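Local coordinates for hypothetical membrane spanning protein (PDB 4RCK) that is of unknown function but binds a magnesium ion through a BatA-type von Willebrand factor A domain, the part of a membrane-spanning protein described here, at residues E17-M22 and D59-D64; M22-L27 and G67-G72; P123-I128 and K150-K155. One frame throughout, in Å; residues are numbered along the deposited sequence. Where two conformers were deposited one is given.

Contact 1: E17-M22 and D59-D64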
ATOM      1  N   GLU A  17       9.831  -6.363  -2.805  1.00108.90           N
ATOM      2  CA  GLU A  17       8.803  -6.051  -1.819  1.00110.31           C
ATOM      3  C   GLU A  17       7.408  -5.998  -2.445  1.00109.05           C
ATOM      4  O   GLU A  17       6.831  -7.033  -2.781  1.00110.89           O
ATOM      5  CB  GLU A  17       9.119  -4.725  -1.123  1.00114.82           C
ATOM      6  CG  GLU A  17       9.997  -3.794  -1.943  1.00123.67           C
ATOM      7  CD  GLU A  17       9.986  -2.370  -1.427  1.00131.36           C
ATOM      8  OE1 GLU A  17      10.332  -2.155  -0.245  1.00139.25           O
ATOM      9  OE2 GLU A  17       9.625  -1.463  -2.205  1.00131.44           O
ATOM     10  N   HIS A  18       6.876  -4.791  -2.604  1.00105.65           N
ATOM     11  CA  HIS A  18       5.519  -4.615  -3.107  1.00101.97           C
ATOM     12  C   HIS A  18       5.488  -3.775  -4.383  1.00 99.37           C
ATOM     13  O   HIS A  18       6.230  -2.801  -4.514  1.00 99.23           O
ATOM     14  CB  HIS A  18       4.641  -3.973  -2.033  1.00104.63           C
ATOM     15  CG  HIS A  18       4.797  -4.591  -0.678  1.00104.29           C
ATOM     16  ND1 HIS A  18       4.337  -5.856  -0.379  1.00102.65           N
ATOM     17  CD2 HIS A  18       5.364  -4.120   0.457  1.00104.77           C
ATOM     18  CE1 HIS A  18       4.613  -6.136   0.881  1.00107.03           C
ATOM     19  NE2 HIS A  18       5.236  -5.100   1.412  1.00107.96           N
ATOM     20  N   ARG A  19       4.622  -4.157  -5.317  1.00101.56           N
ATOM     21  CA  ARG A  19       4.511  -3.468  -6.602  1.00100.96           C
ATOM     22  C   ARG A  19       3.207  -2.684  -6.752  1.00100.89           C
ATOM     23  O   ARG A  19       2.182  -3.049  -6.179  1.00110.97           O
ATOM     24  CB  ARG A  19       4.622  -4.469  -7.755  1.00104.74           C
ATOM     25  CG  ARG A  19       6.017  -5.005  -8.013  1.00109.06           C
ATOM     26  CD  ARG A  19       6.014  -5.945  -9.207  1.00101.39           C
ATOM     27  NE  ARG A  19       7.195  -5.770 -10.047  1.00104.76           N
ATOM     28  CZ  ARG A  19       8.335  -6.431  -9.883  1.00109.80           C
ATOM     29  NH1 ARG A  19       8.456  -7.316  -8.905  1.00114.94           N
ATOM     30  NH2 ARG A  19       9.356  -6.205 -10.699  1.00109.65           N
ATOM     31  N   ASP A  20       3.262  -1.607  -7.531  1.00 93.52           N
ATOM     32  CA  ASP A  20       2.067  -0.874  -7.944  1.00 91.43           C
ATOM     33  C   ASP A  20       1.826  -1.085  -9.431  1.00 94.22           C
ATOM     34  O   ASP A  20       2.640  -0.680 -10.257  1.00106.15           O
ATOM     35  CB  ASP A  20       2.201   0.621  -7.645  1.00104.00           C
ATOM     36  CG  ASP A  20       1.934   0.950  -6.193  1.00108.94           C
ATOM     37  OD1 ASP A  20       1.364   0.095  -5.484  1.00106.16           O
ATOM     38  OD2 ASP A  20       2.284   2.071  -5.764  1.00109.03           O
HETATM   39  N   MSE A  21       0.710  -1.716  -9.777  1.00 89.74           N
HETATM   40  CA  MSE A  21       0.443  -2.031 -11.175  1.00 85.92           C
HETATM   41  C   MSE A  21      -0.921  -1.522 -11.622  1.00 84.70           C
HETATM   42  O   MSE A  21      -1.948  -1.859 -11.033  1.00 88.19           O
HETATM   43  CB  MSE A  21       0.551  -3.538 -11.406  1.00 88.38           C
HETATM   44  CG  MSE A  21       1.145  -4.301 -10.234  1.00101.31           C
HETATM   45 SE   MSE A  21       2.244  -5.800 -10.804  0.80154.23          SE
HETATM   46  CE  MSE A  21       1.066  -6.494 -12.191  1.00 80.24           C
HETATM   47  N   MSE A  22      -0.920  -0.705 -12.671  1.00 81.60           N
HETATM   48  CA  MSE A  22      -2.151  -0.133 -13.199  1.00 80.42           C
HETATM   49  C   MSE A  22      -2.588  -0.850 -14.469  1.00 80.03           C
HETATM   50  O   MSE A  22      -1.856  -0.877 -15.459  1.00 88.10           O
HETATM   51  CB  MSE A  22      -1.973   1.358 -13.482  1.00 96.27           C
HETATM   52  CG  MSE A  22      -3.262   2.156 -13.418  1.00105.07           C
HETATM   53 SE   MSE A  22      -3.879   2.347 -11.586  1.00100.84          SE
HETATM   54  CE  MSE A  22      -2.166   2.797 -10.773  0.60129.77           C
ATOM     55  N   ASP A  59      -5.641 -12.833  -9.571  1.00105.83           N
ATOM     56  CA  ASP A  59      -5.525 -13.834  -8.513  1.00118.69           C
ATOM     57  C   ASP A  59      -4.074 -14.244  -8.267  1.00120.37           C
ATOM     58  O   ASP A  59      -3.704 -14.609  -7.150  1.00120.13           O
ATOM     59  CB  ASP A  59      -6.344 -15.085  -8.852  1.00127.14           C
ATOM     60  CG  ASP A  59      -7.801 -14.780  -9.128  1.00132.00           C
ATOM     61  OD1 ASP A  59      -8.222 -13.629  -8.891  1.00138.57           O
ATOM     62  OD2 ASP A  59      -8.525 -15.696  -9.574  1.00128.13           O
ATOM     63  N   GLN A  60      -3.262 -14.192  -9.319  1.00119.79           N
ATOM     64  CA  GLN A  60      -1.899 -14.704  -9.269  1.00112.62           C
ATOM     65  C   GLN A  60      -0.980 -13.734  -8.517  1.00104.24           C
ATOM     66  O   GLN A  60      -0.073 -14.159  -7.797  1.00111.27           O
ATOM     67  CB  GLN A  60      -1.395 -14.981 -10.696  1.00112.00           C
ATOM     68  CG  GLN A  60      -0.168 -15.884 -10.792  1.00120.91           C
ATOM     69  CD  GLN A  60      -0.348 -17.220 -10.074  1.00134.87           C
ATOM     70  OE1 GLN A  60      -1.470 -17.700  -9.884  1.00145.75           O
ATOM     71  NE2 GLN A  60       0.766 -17.827  -9.677  1.00135.39           N
ATOM     72  N   ARG A  61      -1.240 -12.436  -8.657  1.00 97.13           N
ATOM     73  CA  ARG A  61      -0.490 -11.411  -7.930  1.00 99.90           C
ATOM     74  C   ARG A  61      -0.624 -11.536  -6.413  1.00115.74           C
ATOM     75  O   ARG A  61      -1.704 -11.817  -5.902  1.00122.85           O
ATOM     76  CB  ARG A  61      -0.951 -10.021  -8.364  1.00 95.93           C
ATOM     77  CG  ARG A  61      -0.612  -9.663  -9.799  1.00 97.34           C
ATOM     78  CD  ARG A  61       0.829  -9.206  -9.931  1.00101.57           C
ATOM     79  NE  ARG A  61       1.764 -10.306 -10.137  1.00101.06           N
ATOM     80  CZ  ARG A  61       3.075 -10.140 -10.267  1.00114.32           C
ATOM     81  NH1 ARG A  61       3.871 -11.184 -10.455  1.00135.78           N
ATOM     82  NH2 ARG A  61       3.591  -8.920 -10.206  1.00107.10           N
ATOM     83  N   LYS A  62       0.478 -11.318  -5.701  1.00127.76           N
ATOM     84  CA  LYS A  62       0.475 -11.343  -4.239  1.00136.02           C
ATOM     85  C   LYS A  62       1.305 -10.198  -3.668  1.00134.14           C
ATOM     86  O   LYS A  62       2.462 -10.014  -4.043  1.00140.99           O
ATOM     87  CB  LYS A  62       1.009 -12.679  -3.711  1.00138.53           C
ATOM     88  CG  LYS A  62       0.181 -13.896  -4.104  1.00138.54           C
ATOM     89  CD  LYS A  62      -1.191 -13.873  -3.451  1.00133.70           C
ATOM     90  CE  LYS A  62      -2.204 -14.642  -4.287  1.00136.77           C
ATOM     91  NZ  LYS A  62      -1.781 -16.049  -4.530  1.00142.56           N
ATOM     92  N   GLY A  63       0.705  -9.431  -2.766  1.00118.57           N
ATOM     93  CA  GLY A  63       1.416  -8.374  -2.068  1.00117.41           C
ATOM     94  C   GLY A  63       1.550  -7.086  -2.857  1.00116.52           C
ATOM     95  O   GLY A  63       2.289  -6.187  -2.457  1.00116.01           O
ATOM     96  N   ASP A  64       0.832  -6.989  -3.969  1.00113.02           N
ATOM     97  CA  ASP A  64       0.908  -5.805  -4.819  1.00109.45           C
ATOM     98  C   ASP A  64      -0.413  -5.044  -4.854  1.00107.25           C
ATOM     99  O   ASP A  64      -1.477  -5.622  -4.637  1.00 96.57           O
ATOM    100  CB  ASP A  64       1.318  -6.195  -6.241  1.00104.24           C
ATOM    101  CG  ASP A  64       2.490  -7.156  -6.268  1.00120.99           C
ATOM    102  OD1 ASP A  64       3.575  -6.786  -5.775  1.00135.79           O
ATOM    103  OD2 ASP A  64       2.327  -8.278  -6.791  1.00123.41           O
TER
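R19 and D64 meet where a beta-alpha-beta crossover of the von Willebrand factor A fold returns to its sheet: helix 46-60 has ended, and 61-64 leads into strand 65-71, the parallel neighbour of strand 19-26. The carboxylate takes the peptide N-H at the start of the first strand, with R19 N to D64 OD1 at 2.9 Å. D64 CG stands beside its own backbone N (chi1 -46°), and OD1 is met on its anti side, 18° out of the carboxylate plane. The short side chain of an aspartate suits this reach to a backbone across the way. The two side chains lie side by side, pointing the same way, yet the head of R19 runs on to a salt bridge with E219 of the second subunit. In one of its two conformers H18 ND1 may bond G63 O; the positive phi of G63 (81°) is easily taken up by a residue without a side chain. D64 OD2 is in a long salt bridge with R61 NH2, out of the guanidinium plane and therefore through charge alone. R61 NH1 bonds the backbone O of E219 of the second subunit. R61 is bent at chi2 (-80°) and chi3, and crosses selenomethionine M21 at about a right angle. A long, flexible apolar chain suits such a partner: M21 CE packs on R61 CD, and M21 SE approaches the guanidinium edge at R61 NH2, 3.5 Å away.

Contact 2: M22-L27 and G67-G72; sequences MLVVDL and GLVLFG
In the MIDAS of this von Willebrand factor A domain, D26 opens the DxSxS signature completed by magnesium ligands S28 and S30, and with F71 it ends the paired parallel strands 22-26 and 67-71. The backbones alternate as donor and acceptor: L23 N to G67 O, V69 N to L23 O, V25 N to V69 O, F71 N to V25 O, and L27 N to F71 O. F71 CG lies between the backbone N and the carbonyl carbon (chi1 64°), and the ring leans across to strand 22-26, so that D26 CA sits over one face, 3.8 Å from the centroid in a CH-pi contact. V24 CG1 touches F71 CD1 at 3.5 Å. On the same side selenomethionine M22 lays SE against G67 CA, where glycine makes room for the selenium; helix 106-118 packs on M22 and V24. L23, V25, L68 and L70, branched and apolar, suit the other buried face. D26 OD1 accepts from S28 N; OD2 bonds S131 OG and, weakly, D132 N of the second subunit. D132 is a further magnesium ligand, though here the ion is not bound to D132 of this chain. The D26 carboxylate is thus probably second-shell, its bonds holding the metal loop and its charge favouring the cation.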
HETATM    1  N   MSE A  22      -0.920  -0.705 -12.671  1.00 81.60           N
HETATM    2  CA  MSE A  22      -2.151  -0.133 -13.199  1.00 80.42           C
HETATM    3  C   MSE A  22      -2.588  -0.850 -14.469  1.00 80.03           C
HETATM    4  O   MSE A  22      -1.856  -0.877 -15.459  1.00 88.10           O
HETATM    5  CB  MSE A  22      -1.973   1.358 -13.482  1.00 96.27           C
HETATM    6  CG  MSE A  22      -3.262   2.156 -13.418  1.00105.07           C
HETATM    7 SE   MSE A  22      -3.879   2.347 -11.586  1.00100.84          SE
HETATM    8  CE  MSE A  22      -2.166   2.797 -10.773  0.60129.77           C
ATOM      9  N   LEU A  23      -3.783  -1.428 -14.435  1.00 76.51           N
ATOM     10  CA  LEU A  23      -4.340  -2.095 -15.602  1.00 73.92           C
ATOM     11  C   LEU A  23      -5.157  -1.114 -16.436  1.00 84.50           C
ATOM     12  O   LEU A  23      -6.053  -0.445 -15.923  1.00 96.36           O
ATOM     13  CB  LEU A  23      -5.200  -3.287 -15.183  1.00 74.91           C
ATOM     14  CG  LEU A  23      -4.510  -4.368 -14.349  1.00 88.62           C
ATOM     15  CD1 LEU A  23      -5.481  -5.485 -14.002  1.00 86.24           C
ATOM     16  CD2 LEU A  23      -3.290  -4.919 -15.075  1.00105.40           C
ATOM     17  N   VAL A  24      -4.837  -1.029 -17.723  1.00 88.37           N
ATOM     18  CA  VAL A  24      -5.545  -0.138 -18.635  1.00 80.84           C
ATOM     19  C   VAL A  24      -6.204  -0.947 -19.747  1.00 72.43           C
ATOM     20  O   VAL A  24      -5.520  -1.580 -20.550  1.00 74.18           O
ATOM     21  CB  VAL A  24      -4.600   0.911 -19.245  1.00 79.95           C
ATOM     22  CG1 VAL A  24      -5.382   1.903 -20.085  1.00 77.64           C
ATOM     23  CG2 VAL A  24      -3.835   1.631 -18.150  1.00 85.93           C
ATOM     24  N   VAL A  25      -7.534  -0.918 -19.795  1.00 71.65           N
ATOM     25  CA  VAL A  25      -8.281  -1.811 -20.673  1.00 72.72           C
ATOM     26  C   VAL A  25      -9.184  -1.093 -21.681  1.00 75.87           C
ATOM     27  O   VAL A  25      -9.936  -0.181 -21.336  1.00 71.47           O
ATOM     28  CB  VAL A  25      -9.135  -2.794 -19.841  1.00 75.29           C
ATOM     29  CG1 VAL A  25     -10.183  -3.478 -20.708  1.00 82.59           C
ATOM     30  CG2 VAL A  25      -8.241  -3.827 -19.170  1.00 80.61           C
ATOM     31  N   ASP A  26      -9.085  -1.530 -22.934  1.00 75.99           N
ATOM     32  CA  ASP A  26      -9.886  -1.029 -24.046  1.00 76.48           C
ATOM     33  C   ASP A  26     -11.334  -1.501 -23.959  1.00 79.51           C
ATOM     34  O   ASP A  26     -11.596  -2.704 -23.923  1.00 80.40           O
ATOM     35  CB  ASP A  26      -9.261  -1.495 -25.366  1.00 80.06           C
ATOM     36  CG  ASP A  26      -9.777  -0.735 -26.573  1.00 75.75           C
ATOM     37  OD1 ASP A  26     -10.960  -0.337 -26.591  1.00 81.99           O
ATOM     38  OD2 ASP A  26      -8.986  -0.544 -27.519  1.00 72.99           O
ATOM     39  N   LEU A  27     -12.273  -0.558 -23.945  1.00 83.03           N
ATOM     40  CA  LEU A  27     -13.692  -0.904 -23.892  1.00 98.49           C
ATOM     41  C   LEU A  27     -14.451  -0.452 -25.143  1.00 99.78           C
ATOM     42  O   LEU A  27     -15.686  -0.467 -25.170  1.00 94.24           O
ATOM     43  CB  LEU A  27     -14.350  -0.299 -22.650  1.00101.23           C
ATOM     44  CG  LEU A  27     -14.183  -1.043 -21.324  1.00 92.65           C
ATOM     45  CD1 LEU A  27     -15.156  -0.499 -20.288  1.00 89.80           C
ATOM     46  CD2 LEU A  27     -14.375  -2.545 -21.503  1.00 95.37           C
ATOM     47  N   GLY A  67      -4.860  -1.361  -9.810  1.00 90.34           N
ATOM     48  CA  GLY A  67      -5.884  -0.390 -10.151  1.00 87.55           C
ATOM     49  C   GLY A  67      -6.383  -0.597 -11.568  1.00 83.01           C
ATOM     50  O   GLY A  67      -5.719  -1.251 -12.372  1.00 80.82           O
ATOM     51  N   LEU A  68      -7.546  -0.035 -11.883  1.00100.97           N
ATOM     52  CA  LEU A  68      -8.177  -0.283 -13.177  1.00 96.87           C
ATOM     53  C   LEU A  68      -8.564   0.994 -13.925  1.00 85.63           C
ATOM     54  O   LEU A  68      -9.340   1.811 -13.428  1.00 78.48           O
ATOM     55  CB  LEU A  68      -9.415  -1.166 -12.989  1.00 92.25           C
ATOM     56  CG  LEU A  68     -10.236  -1.525 -14.229  1.00 88.72           C
ATOM     57  CD1 LEU A  68      -9.351  -2.107 -15.321  1.00 77.03           C
ATOM     58  CD2 LEU A  68     -11.340  -2.503 -13.856  1.00 88.47           C
ATOM     59  N   VAL A  69      -8.016   1.150 -15.127  1.00 70.76           N
ATOM     60  CA  VAL A  69      -8.392   2.242 -16.018  1.00 71.85           C
ATOM     61  C   VAL A  69      -9.063   1.682 -17.267  1.00 74.98           C
ATOM     62  O   VAL A  69      -8.536   0.777 -17.910  1.00 81.99           O
ATOM     63  CB  VAL A  69      -7.174   3.096 -16.434  1.00 70.92           C
ATOM     64  CG1 VAL A  69      -7.613   4.254 -17.317  1.00 71.66           C
ATOM     65  CG2 VAL A  69      -6.437   3.608 -15.208  1.00 76.70           C
ATOM     66  N   LEU A  70     -10.233   2.213 -17.601  1.00 77.59           N
ATOM     67  CA  LEU A  70     -10.956   1.795 -18.796  1.00 75.50           C
ATOM     68  C   LEU A  70     -10.962   2.941 -19.798  1.00 75.74           C
ATOM     69  O   LEU A  70     -11.112   4.100 -19.404  1.00 80.27           O
ATOM     70  CB  LEU A  70     -12.388   1.388 -18.447  1.00 77.36           C
ATOM     71  CG  LEU A  70     -12.554   0.393 -17.297  1.00 77.50           C
ATOM     72  CD1 LEU A  70     -14.007   0.321 -16.845  1.00 82.81           C
ATOM     73  CD2 LEU A  70     -12.054  -0.984 -17.706  1.00 77.78           C
ATOM     74  N   PHE A  71     -10.792   2.647 -21.084  1.00 76.04           N
ATOM     75  CA  PHE A  71     -10.850   3.737 -22.052  1.00 80.07           C
ATOM     76  C   PHE A  71     -11.664   3.443 -23.309  1.00 83.79           C
ATOM     77  O   PHE A  71     -12.019   2.300 -23.613  1.00 82.72           O
ATOM     78  CB  PHE A  71      -9.433   4.191 -22.449  1.00 75.25           C
ATOM     79  CG  PHE A  71      -8.614   3.146 -23.160  1.00 74.87           C
ATOM     80  CD1 PHE A  71      -7.976   2.146 -22.451  1.00 74.15           C
ATOM     81  CD2 PHE A  71      -8.441   3.197 -24.533  1.00 78.29           C
ATOM     82  CE1 PHE A  71      -7.205   1.197 -23.099  1.00 70.95           C
ATOM     83  CE2 PHE A  71      -7.675   2.255 -25.187  1.00 73.05           C
ATOM     84  CZ  PHE A  71      -7.055   1.251 -24.471  1.00 70.06           C
ATOM     85  N   GLY A  72     -11.978   4.531 -24.001  1.00 93.95           N
ATOM     86  CA  GLY A  72     -12.766   4.537 -25.215  1.00 93.44           C
ATOM     87  C   GLY A  72     -12.669   5.957 -25.744  1.00 88.15           C
ATOM     88  O   GLY A  72     -11.563   6.489 -25.868  1.00 83.93           O
TER

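Contact 3: P123-I128 and K150-K155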
ATOM      1  N   PRO A 123       1.888   9.982   0.656  1.00121.64           N
ATOM      2  CA  PRO A 123       1.347   9.388   1.879  1.00109.61           C
ATOM      3  C   PRO A 123       1.527  10.330   3.060  1.00103.01           C
ATOM      4  O   PRO A 123       2.555  11.000   3.154  1.00106.67           O
ATOM      5  CB  PRO A 123       2.181   8.109   2.061  1.00 94.29           C
ATOM      6  CG  PRO A 123       3.271   8.158   0.997  1.00 98.56           C
ATOM      7  CD  PRO A 123       3.265   9.529   0.401  1.00113.83           C
ATOM      8  N   GLN A 124       0.541  10.387   3.947  1.00 92.57           N
ATOM      9  CA  GLN A 124       0.666  11.210   5.139  1.00 92.74           C
ATOM     10  C   GLN A 124       1.410  10.439   6.220  1.00 91.03           C
ATOM     11  O   GLN A 124       1.067   9.300   6.536  1.00 91.14           O
ATOM     12  CB  GLN A 124      -0.706  11.667   5.632  1.00 94.58           C
ATOM     13  CG  GLN A 124      -1.364  12.674   4.704  1.00102.85           C
ATOM     14  CD  GLN A 124      -2.757  13.067   5.149  1.00112.52           C
ATOM     15  OE1 GLN A 124      -3.073  13.043   6.338  1.00107.18           O
ATOM     16  NE2 GLN A 124      -3.602  13.427   4.190  1.00119.25           N
ATOM     17  N   ARG A 125       2.439  11.067   6.774  1.00 88.81           N
ATOM     18  CA  ARG A 125       3.338  10.401   7.706  1.00 81.60           C
ATOM     19  C   ARG A 125       2.896  10.581   9.152  1.00 76.00           C
ATOM     20  O   ARG A 125       2.587  11.690   9.585  1.00 76.44           O
ATOM     21  CB  ARG A 125       4.760  10.924   7.514  1.00 86.26           C
ATOM     22  CG  ARG A 125       5.314  10.657   6.125  1.00 84.65           C
ATOM     23  CD  ARG A 125       6.540  11.501   5.837  1.00 92.69           C
ATOM     24  NE  ARG A 125       7.227  11.058   4.628  1.00 95.75           N
ATOM     25  CZ  ARG A 125       8.261  11.688   4.081  1.00 93.32           C
ATOM     26  NH1 ARG A 125       8.729  12.800   4.631  1.00 94.66           N
ATOM     27  NH2 ARG A 125       8.825  11.208   2.982  1.00 94.81           N
ATOM     28  N   THR A 126       2.872   9.481   9.897  1.00 72.54           N
ATOM     29  CA  THR A 126       2.413   9.503  11.279  1.00 80.08           C
ATOM     30  C   THR A 126       3.295   8.648  12.185  1.00 75.46           C
ATOM     31  O   THR A 126       3.544   7.479  11.900  1.00 72.78           O
ATOM     32  CB  THR A 126       0.958   9.009  11.390  1.00 89.98           C
ATOM     33  OG1 THR A 126       0.117   9.807  10.549  1.00107.34           O
ATOM     34  CG2 THR A 126       0.470   9.100  12.827  1.00 80.84           C
ATOM     35  N   ILE A 127       3.771   9.239  13.277  1.00 77.66           N
ATOM     36  CA  ILE A 127       4.556   8.502  14.260  1.00 80.69           C
ATOM     37  C   ILE A 127       3.759   8.319  15.547  1.00 79.01           C
ATOM     38  O   ILE A 127       3.129   9.254  16.031  1.00 85.55           O
ATOM     39  CB  ILE A 127       5.886   9.218  14.587  1.00 77.61           C
ATOM     40  CG1 ILE A 127       6.646   9.564  13.306  1.00 84.86           C
ATOM     41  CG2 ILE A 127       6.746   8.359  15.506  1.00 75.39           C
ATOM     42  CD1 ILE A 127       7.943  10.308  13.551  1.00 79.68           C
ATOM     43  N   ILE A 128       3.777   7.108  16.092  1.00 64.87           N
ATOM     44  CA  ILE A 128       3.168   6.864  17.392  1.00 67.78           C
ATOM     45  C   ILE A 128       4.226   6.410  18.389  1.00 80.08           C
ATOM     46  O   ILE A 128       4.728   5.290  18.314  1.00100.58           O
ATOM     47  CB  ILE A 128       2.050   5.812  17.318  1.00 69.81           C
ATOM     48  CG1 ILE A 128       1.031   6.196  16.245  1.00 81.09           C
ATOM     49  CG2 ILE A 128       1.370   5.665  18.673  1.00 64.71           C
ATOM     50  CD1 ILE A 128      -0.088   5.198  16.083  1.00 87.49           C
ATOM     51  N   LYS A 150       8.681  17.400  12.000  1.00 94.71           N
ATOM     52  CA  LYS A 150       7.832  18.449  11.448  1.00 97.45           C
ATOM     53  C   LYS A 150       8.365  18.896  10.091  1.00 99.65           C
ATOM     54  O   LYS A 150       7.594  19.168   9.171  1.00100.72           O
ATOM     55  CB  LYS A 150       7.744  19.638  12.406  1.00101.17           C
ATOM     56  CG  LYS A 150       6.842  20.758  11.918  1.00105.36           C
ATOM     57  CD  LYS A 150       6.746  21.874  12.944  1.00107.78           C
ATOM     58  CE  LYS A 150       5.796  22.966  12.482  1.00107.50           C
ATOM     59  NZ  LYS A 150       5.646  24.035  13.507  1.00108.35           N
ATOM     60  N   ASP A 151       9.688  18.967   9.977  1.00100.84           N
ATOM     61  CA  ASP A 151      10.334  19.307   8.713  1.00105.03           C
ATOM     62  C   ASP A 151      10.020  18.272   7.640  1.00103.61           C
ATOM     63  O   ASP A 151       9.975  18.591   6.453  1.00106.98           O
ATOM     64  CB  ASP A 151      11.853  19.426   8.890  1.00109.36           C
ATOM     65  CG  ASP A 151      12.247  20.544   9.835  1.00126.82           C
ATOM     66  OD1 ASP A 151      11.455  21.492  10.004  1.00143.19           O
ATOM     67  OD2 ASP A 151      13.357  20.473  10.405  1.00120.40           O
ATOM     68  N   ASN A 152       9.801  17.032   8.068  1.00 97.92           N
ATOM     69  CA  ASN A 152       9.503  15.934   7.156  1.00 95.38           C
ATOM     70  C   ASN A 152       8.016  15.593   7.107  1.00 92.51           C
ATOM     71  O   ASN A 152       7.635  14.516   6.641  1.00 93.07           O
ATOM     72  CB  ASN A 152      10.293  14.688   7.553  1.00 93.53           C
ATOM     73  CG  ASN A 152      11.734  14.737   7.091  1.00 97.73           C
ATOM     74  OD1 ASN A 152      12.069  14.226   6.024  1.00109.77           O
ATOM     75  ND2 ASN A 152      12.593  15.366   7.886  1.00 95.67           N
ATOM     76  N   HIS A 153       7.190  16.514   7.598  1.00 98.66           N
ATOM     77  CA  HIS A 153       5.731  16.401   7.526  1.00 94.20           C
ATOM     78  C   HIS A 153       5.172  15.207   8.293  1.00 87.51           C
ATOM     79  O   HIS A 153       4.167  14.625   7.890  1.00 81.19           O
ATOM     80  CB  HIS A 153       5.275  16.325   6.068  1.00 94.80           C
ATOM     81  CG  HIS A 153       5.865  17.391   5.200  1.00102.78           C
ATOM     82  ND1 HIS A 153       5.653  18.732   5.427  1.00113.61           N
ATOM     83  CD2 HIS A 153       6.662  17.313   4.109  1.00105.61           C
ATOM     84  CE1 HIS A 153       6.294  19.437   4.510  1.00117.54           C
ATOM     85  NE2 HIS A 153       6.912  18.600   3.699  1.00115.39           N
ATOM     86  N   ALA A 154       5.817  14.849   9.397  1.00 88.42           N
ATOM     87  CA  ALA A 154       5.332  13.747  10.216  1.00 73.11           C
ATOM     88  C   ALA A 154       4.577  14.254  11.439  1.00 75.94           C
ATOM     89  O   ALA A 154       5.091  15.066  12.210  1.00 77.72           O
ATOM     90  CB  ALA A 154       6.484  12.849  10.638  1.00 68.49           C
ATOM     91  N   LYS A 155       3.349  13.776  11.604  1.00 82.75           N
ATOM     92  CA  LYS A 155       2.560  14.076  12.790  1.00 77.42           C
ATOM     93  C   LYS A 155       2.792  12.978  13.821  1.00 73.32           C
ATOM     94  O   LYS A 155       2.403  11.830  13.605  1.00 68.49           O
ATOM     95  CB  LYS A 155       1.073  14.189  12.434  1.00 72.63           C
ATOM     96  CG  LYS A 155       0.176  14.638  13.578  1.00 78.86           C
ATOM     97  CD  LYS A 155      -1.301  14.588  13.194  1.00 96.28           C
ATOM     98  CE  LYS A 155      -1.679  15.697  12.220  1.00104.50           C
ATOM     99  NZ  LYS A 155      -3.116  15.615  11.823  1.00111.36           N
TER
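R125 lies across the turn that follows helix 142-151, its CD beside N152 O and its guanidinium beyond. The chain is extended from CG to NE, with CD anti to CA (chi2 164°), and this length lets the head span from strand 124-131 to the carbonyl just past the helix end. R125 NH1 gives a hydrogen bond of 2.9 Å to N152 O, which lies only 10° out of the guanidinium plane. A positive group suits this place, since carbonyls around a helix C-terminus carry partial negative charge, and this one would probably be polarised further by it. N152 turns its amide back to the helix, where ND2 bonds L148 O. H153 takes positive phi (63°) as the C-prime residue of a Schellman motif, its N bonded to K150 O and A154 N bonded back to another carbonyl of the helix, and so turns the chain toward the sheet. The backbones then pair in parallel: K155 N to R125 O at 3.0 Å and I127 N to K155 O at 2.9 Å. The single methyl of A154 fills the place between R125 CB and I127 CD1, about 4.1 Å from each. T126 lays CG2 against K155 O, while its hydroxyl bonds E219 of the same chain. Strand, helix, Schellman turn and parallel neighbouring strand together make up a beta-alpha-beta unit of the von Willebrand factor A fold.

The contacts fall in two halves of an extended chain. Contacts 1 and 2 have centres about 17 Å apart, share M22 and strand 19-26, and interleave along the sequence; contact 1 is where a beta-alpha-beta crossover re-enters the sheet, and contact 2 is the strand pair it connects, running toward the metal end. Contact 3 comes later, on the opposite side of the chain's centre, about 26 and 33 Å from them between centres, in a second parallel sheet. Strand 19-26 pairs in parallel with a strand of the second subunit, as does strand 124-131, so each sheet runs on across the interface. This is consistent with a dimer in which two chains exchange halves to complete each Rossmann-like domain.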